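Local atomic coordinates of cell division control protein 4 (Saccharomyces cerevisiae, PDB entry 3V7D), a protein that recognises phosphorylated target proteins such as the CDK inhibitor SIC1 as the substrate-binding F-box subunit of an SCF E3 ubiquitin ligase. Residues 326-336 / 347-358. The protein carries 1 engineered substitution. Sequence-based numbering, arbitrary orientation.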
loop_
_atom_site.group_PDB
_atom_site.type_symbol
_atom_site.label_atom_id
_atom_site.label_comp_id
_atom_site.label_asym_id
_atom_site.label_seq_id
_atom_site.Cartn_x
_atom_site.Cartn_y
_atom_site.Cartn_z
ATOM N N ILE B 326 -16.336 8.425 2.926
ATOM C CA ILE B 326 -16.261 8.036 4.324
ATOM C C ILE B 326 -16.288 9.300 5.167
ATOM O O ILE B 326 -15.552 10.249 4.889
ATOM C CB ILE B 326 -14.962 7.266 4.602
ATOM C CG1 ILE B 326 -14.845 6.082 3.644
ATOM C CG2 ILE B 326 -14.908 6.811 6.053
ATOM C CD1 ILE B 326 -13.420 5.725 3.289
ATOM N N SER B 327 -17.146 9.322 6.183
ATOM C CA SER B 327 -17.301 10.510 7.020
ATOM C C SER B 327 -17.173 10.166 8.497
ATOM O O SER B 327 -17.681 9.141 8.948
ATOM C CB SER B 327 -18.650 11.182 6.752
ATOM O OG SER B 327 -19.732 10.320 7.065
ATOM N N ALA B 328 -16.487 11.024 9.247
ATOM C CA ALA B 328 -16.284 10.788 10.674
ATOM C C ALA B 328 -16.823 11.964 11.466
ATOM O O ALA B 328 -16.589 13.118 11.109
ATOM C CB ALA B 328 -14.809 10.559 10.979
ATOM N N SER B 329 -17.540 11.678 12.546
ATOM C CA SER B 329 -18.299 12.728 13.215
ATOM C C SER B 329 -18.144 12.776 14.728
ATOM O O SER B 329 -17.711 11.815 15.360
ATOM C CB SER B 329 -19.786 12.615 12.858
ATOM O OG SER B 329 -20.580 13.460 13.677
ATOM N N MET B 330 -18.525 13.915 15.295
ATOM C CA MET B 330 -18.561 14.096 16.735
ATOM C C MET B 330 -19.645 13.208 17.357
ATOM O O MET B 330 -19.646 12.973 18.565
ATOM C CB MET B 330 -18.810 15.567 17.067
ATOM C CG MET B 330 -18.675 15.919 18.536
ATOM S SD MET B 330 -18.854 17.689 18.824
ATOM C CE MET B 330 -18.901 17.734 20.613
ATOM N N ASP B 331 -20.556 12.700 16.529
ATOM C CA ASP B 331 -21.590 11.788 17.017
ATOM C C ASP B 331 -21.063 10.374 17.272
ATOM O O ASP B 331 -21.840 9.460 17.531
ATOM C CB ASP B 331 -22.821 11.764 16.089
ATOM C CG ASP B 331 -22.521 11.205 14.698
ATOM O OD1 ASP B 331 -21.504 10.504 14.507
ATOM O OD2 ASP B 331 -23.332 11.461 13.784
ATOM N N THR B 332 -19.740 10.217 17.183
ATOM C CA THR B 332 -19.034 8.952 17.423
ATOM C C THR B 332 -19.200 7.920 16.307
ATOM O O THR B 332 -18.649 6.822 16.395
ATOM C CB THR B 332 -19.419 8.274 18.767
ATOM O OG1 THR B 332 -20.720 7.685 18.649
ATOM C CG2 THR B 332 -19.403 9.275 19.922
ATOM N N THR B 333 -19.951 8.257 15.263
ATOM C CA THR B 333 -20.179 7.298 14.186
ATOM C C THR B 333 -19.325 7.589 12.960
ATOM O O THR B 333 -18.867 8.718 12.750
ATOM C CB THR B 333 -21.662 7.245 13.747
ATOM O OG1 THR B 333 -21.984 8.412 12.982
ATOM C CG2 THR B 333 -22.584 7.153 14.952
ATOM N N ILE B 334 -19.115 6.552 12.158
ATOM C CA ILE B 334 -18.491 6.685 10.852
ATOM C C ILE B 334 -19.497 6.225 9.810
ATOM O O ILE B 334 -20.097 5.160 9.952
ATOM C CB ILE B 334 -17.248 5.801 10.733
ATOM C CG1 ILE B 334 -16.212 6.194 11.787
ATOM C CG2 ILE B 334 -16.658 5.904 9.341
ATOM C CD1 ILE B 334 -15.198 5.106 12.068
ATOM N N ARG B 335 -19.691 7.022 8.765
ATOM C CA ARG B 335 -20.635 6.644 7.719
ATOM C C ARG B 335 -19.963 6.403 6.378
ATOM O O ARG B 335 -19.041 7.116 5.994
ATOM C CB ARG B 335 -21.754 7.683 7.580
ATOM C CG ARG B 335 -22.750 7.648 8.724
ATOM C CD ARG B 335 -23.910 8.589 8.493
ATOM N NE ARG B 335 -25.022 8.276 9.383
ATOM C CZ ARG B 335 -26.302 8.365 9.033
ATOM N NH1 ARG B 335 -26.631 8.756 7.810
ATOM N NH2 ARG B 335 -27.253 8.061 9.905
ATOM N N ILE B 336 -20.443 5.384 5.676
ATOM C CA ILE B 336 -19.970 5.066 4.341
ATOM C C ILE B 336 -21.081 5.404 3.360
ATOM O O ILE B 336 -22.212 4.949 3.518
ATOM C CB ILE B 336 -19.632 3.570 4.217
ATOM C CG1 ILE B 336 -18.700 3.135 5.355
ATOM C CG2 ILE B 336 -19.026 3.269 2.851
ATOM C CD1 ILE B 336 -17.349 3.817 5.342
ATOM N N THR B 347 -23.254 2.387 8.520
ATOM C CA THR B 347 -22.866 3.156 9.690
ATOM C C THR B 347 -21.994 2.267 10.567
ATOM O O THR B 347 -22.405 1.175 10.971
ATOM C CB THR B 347 -24.076 3.653 10.504
ATOM O OG1 THR B 347 -24.962 4.391 9.655
ATOM C CG2 THR B 347 -23.609 4.555 11.639
ATOM N N LEU B 348 -20.782 2.730 10.842
ATOM C CA LEU B 348 -19.839 1.978 11.654
ATOM C C LEU B 348 -19.828 2.562 13.057
ATOM O O LEU B 348 -19.648 3.766 13.235
ATOM C CB LEU B 348 -18.436 2.061 11.052
ATOM C CG LEU B 348 -18.313 1.825 9.545
ATOM C CD1 LEU B 348 -16.857 1.920 9.100
ATOM C CD2 LEU B 348 -18.903 0.478 9.172
ATOM N N GLN B 349 -20.027 1.705 14.051
ATOM C CA GLN B 349 -20.053 2.130 15.442
ATOM C C GLN B 349 -18.962 1.403 16.225
ATOM O O GLN B 349 -19.174 0.293 16.705
ATOM C CB GLN B 349 -21.429 1.840 16.052
ATOM C CG GLN B 349 -21.632 2.421 17.440
ATOM C CD GLN B 349 -21.582 3.937 17.448
ATOM O OE1 GLN B 349 -22.507 4.603 16.977
ATOM N NE2 GLN B 349 -20.497 4.490 17.979
ATOM N N GLY B 350 -17.790 2.023 16.341
ATOM C CA GLY B 350 -16.674 1.408 17.040
ATOM C C GLY B 350 -15.906 2.380 17.920
ATOM O O GLY B 350 -14.781 2.105 18.341
ATOM N N HIS B 351 -16.521 3.525 18.190
ATOM C CA HIS B 351 -15.927 4.549 19.037
ATOM C C HIS B 351 -17.006 5.120 19.943
ATOM O O HIS B 351 -18.177 5.162 19.566
ATOM C CB HIS B 351 -15.343 5.682 18.189
ATOM C CG HIS B 351 -14.288 5.241 17.224
ATOM N ND1 HIS B 351 -12.998 4.948 17.612
ATOM C CD2 HIS B 351 -14.326 5.059 15.882
ATOM C CE1 HIS B 351 -12.287 4.601 16.553
ATOM N NE2 HIS B 351 -13.071 4.658 15.490
ATOM N N THR B 352 -16.616 5.568 21.131
ATOM C CA THR B 352 -17.565 6.170 22.063
ATOM C C THR B 352 -17.250 7.643 22.282
ATOM O O THR B 352 -17.686 8.245 23.261
ATOM C CB THR B 352 -17.579 5.440 23.419
ATOM O OG1 THR B 352 -16.331 5.650 24.091
ATOM C CG2 THR B 352 -17.802 3.942 23.221
ATOM N N ALA B 353 -16.492 8.224 21.360
ATOM C CA ALA B 353 -16.148 9.635 21.446
ATOM C C ALA B 353 -16.038 10.236 20.049
ATOM O O ALA B 353 -16.224 9.536 19.053
ATOM C CB ALA B 353 -14.843 9.810 22.206
ATOM N N LEU B 354 -15.739 11.533 19.990
ATOM C CA LEU B 354 -15.513 12.241 18.730
ATOM C C LEU B 354 -14.556 11.470 17.819
ATOM O O LEU B 354 -13.424 11.181 18.204
ATOM C CB LEU B 354 -14.931 13.625 19.030
ATOM C CG LEU B 354 -14.876 14.726 17.966
ATOM C CD1 LEU B 354 -14.668 16.071 18.644
ATOM C CD2 LEU B 354 -13.785 14.495 16.942
ATOM N N VAL B 355 -15.008 11.134 16.615
ATOM C CA VAL B 355 -14.112 10.551 15.620
ATOM C C VAL B 355 -13.616 11.651 14.684
ATOM O O VAL B 355 -14.371 12.143 13.846
ATOM C CB VAL B 355 -14.791 9.441 14.790
ATOM C CG1 VAL B 355 -13.753 8.714 13.937
ATOM C CG2 VAL B 355 -15.520 8.452 15.699
ATOM N N GLY B 356 -12.351 12.035 14.829
ATOM C CA GLY B 356 -11.811 13.150 14.071
ATOM C C GLY B 356 -10.691 12.814 13.104
ATOM O O GLY B 356 -10.189 13.694 12.408
ATOM N N LEU B 357 -10.297 11.546 13.042
ATOM C CA LEU B 357 -9.175 11.155 12.192
ATOM C C LEU B 357 -9.488 9.922 11.349
ATOM O O LEU B 357 -9.940 8.898 11.868
ATOM C CB LEU B 357 -7.927 10.901 13.048
ATOM C CG LEU B 357 -7.406 12.082 13.871
ATOM C CD1 LEU B 357 -6.416 11.625 14.936
ATOM C CD2 LEU B 357 -6.772 13.110 12.951
ATOM N N LEU B 358 -9.236 10.028 10.049
ATOM C CA LEU B 358 -9.476 8.931 9.113
ATOM C C LEU B 358 -8.296 8.767 8.180
ATOM O O LEU B 358 -7.722 9.754 7.721
ATOM C CB LEU B 358 -10.714 9.201 8.256
ATOM C CG LEU B 358 -12.089 9.244 8.907
ATOM C CD1 LEU B 358 -13.138 9.618 7.859
ATOM C CD2 LEU B 358 -12.406 7.907 9.559
HETATM O O HOH W 1 -17.725 4.878 15.041
#
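A328 CB fits between V355 CG1, at 3.6 Å, and CD1 of L358, at 3.7 Å; a methyl is small enough to let strand 355-358 pass close by. L358 CD1 also touches CG2 of I326, and I334 adds its branches separately: CG1 faces V355, CG2 faces CD1 of L348, and CD1 meets the H351 ring at its edge, 3.9 Å from CD2. H351 suits this buried place because both ring nitrogens have hydroxyl partners, S367 and S373. These residues belong to two adjoining blades of the WD40 beta-propeller: 347-348 lies on the outer strand of one blade, with I334-L348 a hydrogen-bonded antiparallel pair and R335-T347 a non-hydrogen-bonded one, and the chain then crosses to the inner strand of the next, where L354 and L357 pack against the bound peptide. In the strand pair, L348 N gives I334 O a nearly straight bond of 2.7 Å. At the turn 329-332, S329 O accepts from T332 N and V355 N on opposite faces of its carbonyl plane, tying turn to crossing chain. With chi1 at 75°, T332 turns OG1 to Q349 NE2, accepting at 3.3 Å near the amide plane, and CG2 against the A353 backbone. A valine here has no hydroxyl, and the Q349 amide, its acceptor lost, would probably be freer to turn. One water donates to T332 O and L348 O and accepts from G350 N.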